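Local coordinates for putative heme binding protein (Tannerella forsythia, PDB 6EU8), which probably binds heme as a member of the HmuY-like family, though with properties that differ from those of Porphyromonas gingivalis HmuY, at residues 19-30 with 65-75. Residues are numbered along the deposited sequence; the frame is centred on the assembly and turned at random.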
loop_
_atom_site.group_PDB
_atom_site.type_symbol
_atom_site.label_atom_id
_atom_site.label_comp_id
_atom_site.label_asym_id
_atom_site.label_seq_id
_atom_site.Cartn_x
_atom_site.Cartn_y
_atom_site.Cartn_z
ATOM N N ALA A 19 6.600 5.724 -4.138
ATOM C CA ALA A 19 6.515 5.420 -2.691
ATOM C C ALA A 19 7.909 5.220 -2.090
ATOM O O ALA A 19 8.079 4.482 -1.132
ATOM C CB ALA A 19 5.628 4.189 -2.481
ATOM N N THR A 20 8.911 5.939 -2.615
ATOM C CA THR A 20 10.288 5.773 -2.144
ATOM C C THR A 20 10.560 6.298 -0.728
ATOM O O THR A 20 11.464 5.811 -0.059
ATOM C CB THR A 20 11.301 6.462 -3.113
ATOM O OG1 THR A 20 10.998 7.853 -3.245
ATOM C CG2 THR A 20 11.297 5.757 -4.452
ATOM N N LYS A 21 9.799 7.289 -0.259
ATOM C CA LYS A 21 10.074 7.923 1.045
ATOM C C LYS A 21 9.471 7.150 2.219
ATOM O O LYS A 21 8.254 6.856 2.214
ATOM C CB LYS A 21 9.567 9.361 1.063
ATOM C CG LYS A 21 10.283 10.238 0.033
ATOM C CD LYS A 21 10.152 11.730 0.251
ATOM C CE LYS A 21 11.221 12.451 -0.575
ATOM N NZ LYS A 21 11.107 13.937 -0.587
ATOM N N TYR A 22 10.278 6.857 3.238
ATOM C CA TYR A 22 9.786 6.207 4.473
ATOM C C TYR A 22 8.739 7.060 5.263
ATOM O O TYR A 22 7.895 6.498 5.992
ATOM C CB TYR A 22 10.966 5.768 5.359
ATOM C CG TYR A 22 11.770 4.602 4.791
ATOM C CD1 TYR A 22 11.439 3.291 5.043
ATOM C CD2 TYR A 22 12.905 4.846 4.005
ATOM C CE1 TYR A 22 12.156 2.226 4.516
ATOM C CE2 TYR A 22 13.634 3.797 3.482
ATOM C CZ TYR A 22 13.274 2.497 3.733
ATOM O OH TYR A 22 13.999 1.436 3.196
ATOM N N GLU A 23 8.789 8.375 5.115
ATOM C CA GLU A 23 7.895 9.286 5.848
ATOM C C GLU A 23 6.465 9.336 5.334
ATOM O O GLU A 23 5.610 9.851 6.063
ATOM C CB GLU A 23 8.438 10.735 5.851
ATOM C CG GLU A 23 9.841 10.882 6.455
ATOM C CD GLU A 23 10.974 10.799 5.439
ATOM O OE1 GLU A 23 10.836 10.186 4.340
ATOM O OE2 GLU A 23 12.052 11.342 5.772
ATOM N N MET A 24 6.206 8.868 4.090
ATOM C CA MET A 24 5.005 9.221 3.360
ATOM C C MET A 24 4.061 8.055 3.044
ATOM O O MET A 24 4.494 6.902 2.923
ATOM C CB MET A 24 5.367 9.864 2.012
ATOM C CG MET A 24 6.298 11.062 2.016
ATOM S SD MET A 24 5.512 12.454 2.851
ATOM C CE MET A 24 6.881 13.599 3.061
ATOM N N TRP A 25 2.778 8.393 2.908
ATOM C CA TRP A 25 1.788 7.557 2.235
ATOM C C TRP A 25 1.294 8.265 0.969
ATOM O O TRP A 25 1.080 9.470 1.000
ATOM C CB TRP A 25 0.590 7.320 3.135
ATOM C CG TRP A 25 0.794 6.403 4.311
ATOM C CD1 TRP A 25 1.104 6.763 5.571
ATOM C CD2 TRP A 25 0.610 4.984 4.333
ATOM N NE1 TRP A 25 1.182 5.655 6.389
ATOM C CE2 TRP A 25 0.875 4.552 5.641
ATOM C CE3 TRP A 25 0.283 4.030 3.362
ATOM C CZ2 TRP A 25 0.759 3.219 6.013
ATOM C CZ3 TRP A 25 0.213 2.718 3.729
ATOM C CH2 TRP A 25 0.446 2.321 5.038
ATOM N N THR A 26 1.032 7.515 -0.106
ATOM C CA THR A 26 0.342 8.036 -1.295
ATOM C C THR A 26 -1.037 7.388 -1.392
ATOM O O THR A 26 -1.142 6.152 -1.513
ATOM C CB THR A 26 1.181 7.826 -2.575
ATOM O OG1 THR A 26 2.421 8.530 -2.416
ATOM C CG2 THR A 26 0.481 8.396 -3.803
ATOM N N TYR A 27 -2.094 8.216 -1.320
ATOM C CA TYR A 27 -3.503 7.786 -1.359
ATOM C C TYR A 27 -3.997 7.817 -2.814
ATOM O O TYR A 27 -3.768 8.806 -3.508
ATOM C CB TYR A 27 -4.354 8.704 -0.429
ATOM C CG TYR A 27 -3.854 8.708 1.014
ATOM C CD1 TYR A 27 -2.856 9.601 1.447
ATOM C CD2 TYR A 27 -4.326 7.787 1.935
ATOM C CE1 TYR A 27 -2.380 9.570 2.760
ATOM C CE2 TYR A 27 -3.835 7.738 3.252
ATOM C CZ TYR A 27 -2.864 8.642 3.656
ATOM O OH TYR A 27 -2.367 8.613 4.966
ATOM N N VAL A 28 -4.624 6.729 -3.272
ATOM C CA VAL A 28 -4.956 6.523 -4.706
ATOM C C VAL A 28 -6.460 6.293 -4.905
ATOM O O VAL A 28 -7.040 5.380 -4.324
ATOM C CB VAL A 28 -4.203 5.298 -5.308
ATOM C CG1 VAL A 28 -4.450 5.142 -6.824
ATOM C CG2 VAL A 28 -2.700 5.372 -5.019
ATOM N N ASN A 29 -7.070 7.137 -5.772
ATOM C CA ASN A 29 -8.443 6.966 -6.243
ATOM C C ASN A 29 -8.421 6.213 -7.579
ATOM O O ASN A 29 -7.926 6.750 -8.585
ATOM C CB ASN A 29 -9.084 8.349 -6.440
ATOM C CG ASN A 29 -10.576 8.276 -6.704
ATOM O OD1 ASN A 29 -11.034 7.475 -7.516
ATOM N ND2 ASN A 29 -11.344 9.111 -6.010
ATOM N N LEU A 30 -8.869 4.973 -7.561
ATOM C CA LEU A 30 -8.887 4.108 -8.751
ATOM C C LEU A 30 -9.997 4.464 -9.741
ATOM O O LEU A 30 -9.888 4.129 -10.929
ATOM C CB LEU A 30 -8.999 2.654 -8.339
ATOM C CG LEU A 30 -7.868 2.122 -7.450
ATOM C CD1 LEU A 30 -8.241 0.772 -6.858
ATOM C CD2 LEU A 30 -6.568 2.043 -8.254
ATOM N N ILE A 65 -6.709 14.841 3.869
ATOM C CA ILE A 65 -6.816 14.204 2.558
ATOM C C ILE A 65 -8.091 14.720 1.892
ATOM O O ILE A 65 -9.189 14.491 2.393
ATOM C CB ILE A 65 -6.886 12.654 2.635
ATOM C CG1 ILE A 65 -5.715 12.067 3.442
ATOM C CG2 ILE A 65 -6.905 12.074 1.219
ATOM C CD1 ILE A 65 -5.949 10.638 3.889
ATOM N N LYS A 66 -7.945 15.401 0.763
ATOM C CA LYS A 66 -9.114 16.015 0.092
ATOM C C LYS A 66 -9.879 15.059 -0.837
ATOM O O LYS A 66 -11.118 15.114 -0.899
ATOM C CB LYS A 66 -8.688 17.289 -0.646
ATOM C CG LYS A 66 -7.869 18.261 0.200
ATOM C CD LYS A 66 -8.463 18.465 1.594
ATOM C CE LYS A 66 -7.816 19.621 2.343
ATOM N NZ LYS A 66 -8.318 19.702 3.746
ATOM N N ILE A 67 -9.162 14.185 -1.543
ATOM C CA ILE A 67 -9.798 13.228 -2.464
ATOM C C ILE A 67 -10.454 12.062 -1.741
ATOM O O ILE A 67 -10.031 11.710 -0.633
ATOM C CB ILE A 67 -8.812 12.691 -3.549
ATOM C CG1 ILE A 67 -7.604 11.928 -2.953
ATOM C CG2 ILE A 67 -8.300 13.825 -4.429
ATOM C CD1 ILE A 67 -6.765 11.228 -4.006
ATOM N N LYS A 68 -11.472 11.452 -2.367
ATOM C CA LYS A 68 -11.877 10.086 -2.036
ATOM C C LYS A 68 -10.745 9.158 -2.490
ATOM O O LYS A 68 -10.044 9.483 -3.435
ATOM C CB LYS A 68 -13.169 9.671 -2.762
ATOM C CG LYS A 68 -14.451 10.239 -2.161
ATOM C CD LYS A 68 -15.664 9.675 -2.894
ATOM C CE LYS A 68 -16.981 10.043 -2.224
ATOM N NZ LYS A 68 -17.441 11.388 -2.663
ATOM N N TRP A 69 -10.599 8.021 -1.828
ATOM C CA TRP A 69 -9.507 7.091 -2.169
ATOM C C TRP A 69 -9.833 5.648 -1.777
ATOM O O TRP A 69 -10.698 5.389 -0.938
ATOM C CB TRP A 69 -8.175 7.594 -1.562
ATOM C CG TRP A 69 -8.167 7.591 -0.069
ATOM C CD1 TRP A 69 -8.690 8.546 0.767
ATOM C CD2 TRP A 69 -7.639 6.568 0.784
ATOM N NE1 TRP A 69 -8.532 8.180 2.071
ATOM C CE2 TRP A 69 -7.884 6.968 2.121
ATOM C CE3 TRP A 69 -6.978 5.349 0.548
ATOM C CZ2 TRP A 69 -7.501 6.184 3.224
ATOM C CZ3 TRP A 69 -6.609 4.579 1.624
ATOM C CH2 TRP A 69 -6.857 4.998 2.951
ATOM N N HIS A 70 -9.110 4.705 -2.417
ATOM C CA HIS A 70 -9.361 3.294 -2.320
ATOM C C HIS A 70 -8.197 2.494 -1.713
ATOM O O HIS A 70 -8.424 1.639 -0.857
ATOM C CB HIS A 70 -9.687 2.772 -3.704
ATOM C CG HIS A 70 -10.884 3.444 -4.305
ATOM N ND1 HIS A 70 -10.777 4.442 -5.237
ATOM C CD2 HIS A 70 -12.203 3.287 -4.057
ATOM C CE1 HIS A 70 -11.989 4.872 -5.555
ATOM N NE2 HIS A 70 -12.863 4.192 -4.849
ATOM N N ILE A 71 -6.983 2.753 -2.208
ATOM C CA ILE A 71 -5.770 2.109 -1.659
ATOM C C ILE A 71 -4.709 3.171 -1.367
ATOM O O ILE A 71 -4.761 4.275 -1.890
ATOM C CB ILE A 71 -5.183 0.996 -2.583
ATOM C CG1 ILE A 71 -4.653 1.548 -3.898
ATOM C CG2 ILE A 71 -6.212 -0.123 -2.834
ATOM C CD1 ILE A 71 -3.829 0.531 -4.674
ATOM N N ALA A 72 -3.763 2.852 -0.470
ATOM C CA ALA A 72 -2.620 3.722 -0.151
ATOM C C ALA A 72 -1.350 2.901 -0.005
ATOM O O ALA A 72 -1.395 1.748 0.432
ATOM C CB ALA A 72 -2.876 4.527 1.097
ATOM N N ILE A 73 -0.233 3.523 -0.395
ATOM C CA ILE A 73 1.047 2.842 -0.545
ATOM C C ILE A 73 2.132 3.619 0.243
ATOM O O ILE A 73 2.263 4.845 0.117
ATOM C CB ILE A 73 1.431 2.706 -2.047
ATOM C CG1 ILE A 73 0.301 2.000 -2.844
ATOM C CG2 ILE A 73 2.769 1.952 -2.209
ATOM C CD1 ILE A 73 0.609 1.868 -4.325
ATOM N N HIS A 74 2.907 2.874 1.060
ATOM C CA HIS A 74 4.076 3.375 1.791
ATOM C C HIS A 74 5.179 2.357 1.555
ATOM O O HIS A 74 5.060 1.248 2.006
ATOM C CB HIS A 74 3.791 3.485 3.291
ATOM C CG HIS A 74 5.031 3.514 4.164
ATOM N ND1 HIS A 74 5.648 2.372 4.631
ATOM C CD2 HIS A 74 5.737 4.555 4.674
ATOM C CE1 HIS A 74 6.690 2.703 5.365
ATOM N NE2 HIS A 74 6.761 4.019 5.410
ATOM N N ARG A 75 6.273 2.739 0.863
ATOM C CA ARG A 75 7.264 1.743 0.452
ATOM C C ARG A 75 6.551 0.540 -0.200
ATOM O O ARG A 75 5.861 0.785 -1.187
ATOM C CB ARG A 75 8.158 1.361 1.630
ATOM C CG ARG A 75 8.988 2.507 2.221
ATOM C CD ARG A 75 10.201 2.967 1.373
ATOM N NE ARG A 75 11.053 1.847 0.980
ATOM C CZ ARG A 75 12.165 1.950 0.227
ATOM N NH1 ARG A 75 12.554 3.115 -0.240
ATOM N NH2 ARG A 75 12.847 0.860 -0.089
HETATM O O HOH W 1 6.013 5.924 0.775
#
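Strands 24-28 and 71-74 pair antiparallel in the middle of a four-stranded sheet, with Thr26 opposite Ile73 as a hydrogen-bonded pair and Tyr27 opposite Ala72 as a non-hydrogen-bonded one. A classic beta bulge ends the ladder: His70 and Ile71 both face Val28, whose O takes a nearly straight bond from His70 N (2.9 Å) and a weak one from Ile71 N. Past the bulge, Leu30 N donates to His70 ND1 at 3.1 Å, and Asn29 ND2 approaches Lys68 O from above the Lys68 carbonyl plane, in a bent bond.

Tyr27, Trp69 and Ala72 pack on one face of the sheet. Tyr27 turns its edge to the face of Trp69, ring planes 71° apart, with CD2 over the indole. Ile65 CD1 covers a face of the Tyr27 ring, 3.6 Å from its centroid. Nearby, His74 CB sits over the six-membered ring of Trp25. On the opposite face Val28 meets Ile71, and Ile73 touches Ala19 and Phe189 of strand 184-194.

At the other end, the His74 side chain swings away from its own N (chi1 159°), which carries the imidazole to the 21-24 turn. There NE2 donates to Tyr22 O at 2.8 Å, in the ring plane though bent. ND1 is hydrogen-bonded to Asp77. Arg75 bends at chi2 and chi3 and lays its guanidinium flat on Tyr22, planes 8° apart. NH1 donates to Thr20 O at 2.9 Å, in the guanidinium plane. A water links Lys21 O, Met24 O and Arg75 N.

With NE2 donating and an acidic side chain at ND1, the imidazole may be protonated. Tyr22 and Thr20 O together hold the guanidinium, whose NH2 bonds a malonate, probably from the crystallisation liquor.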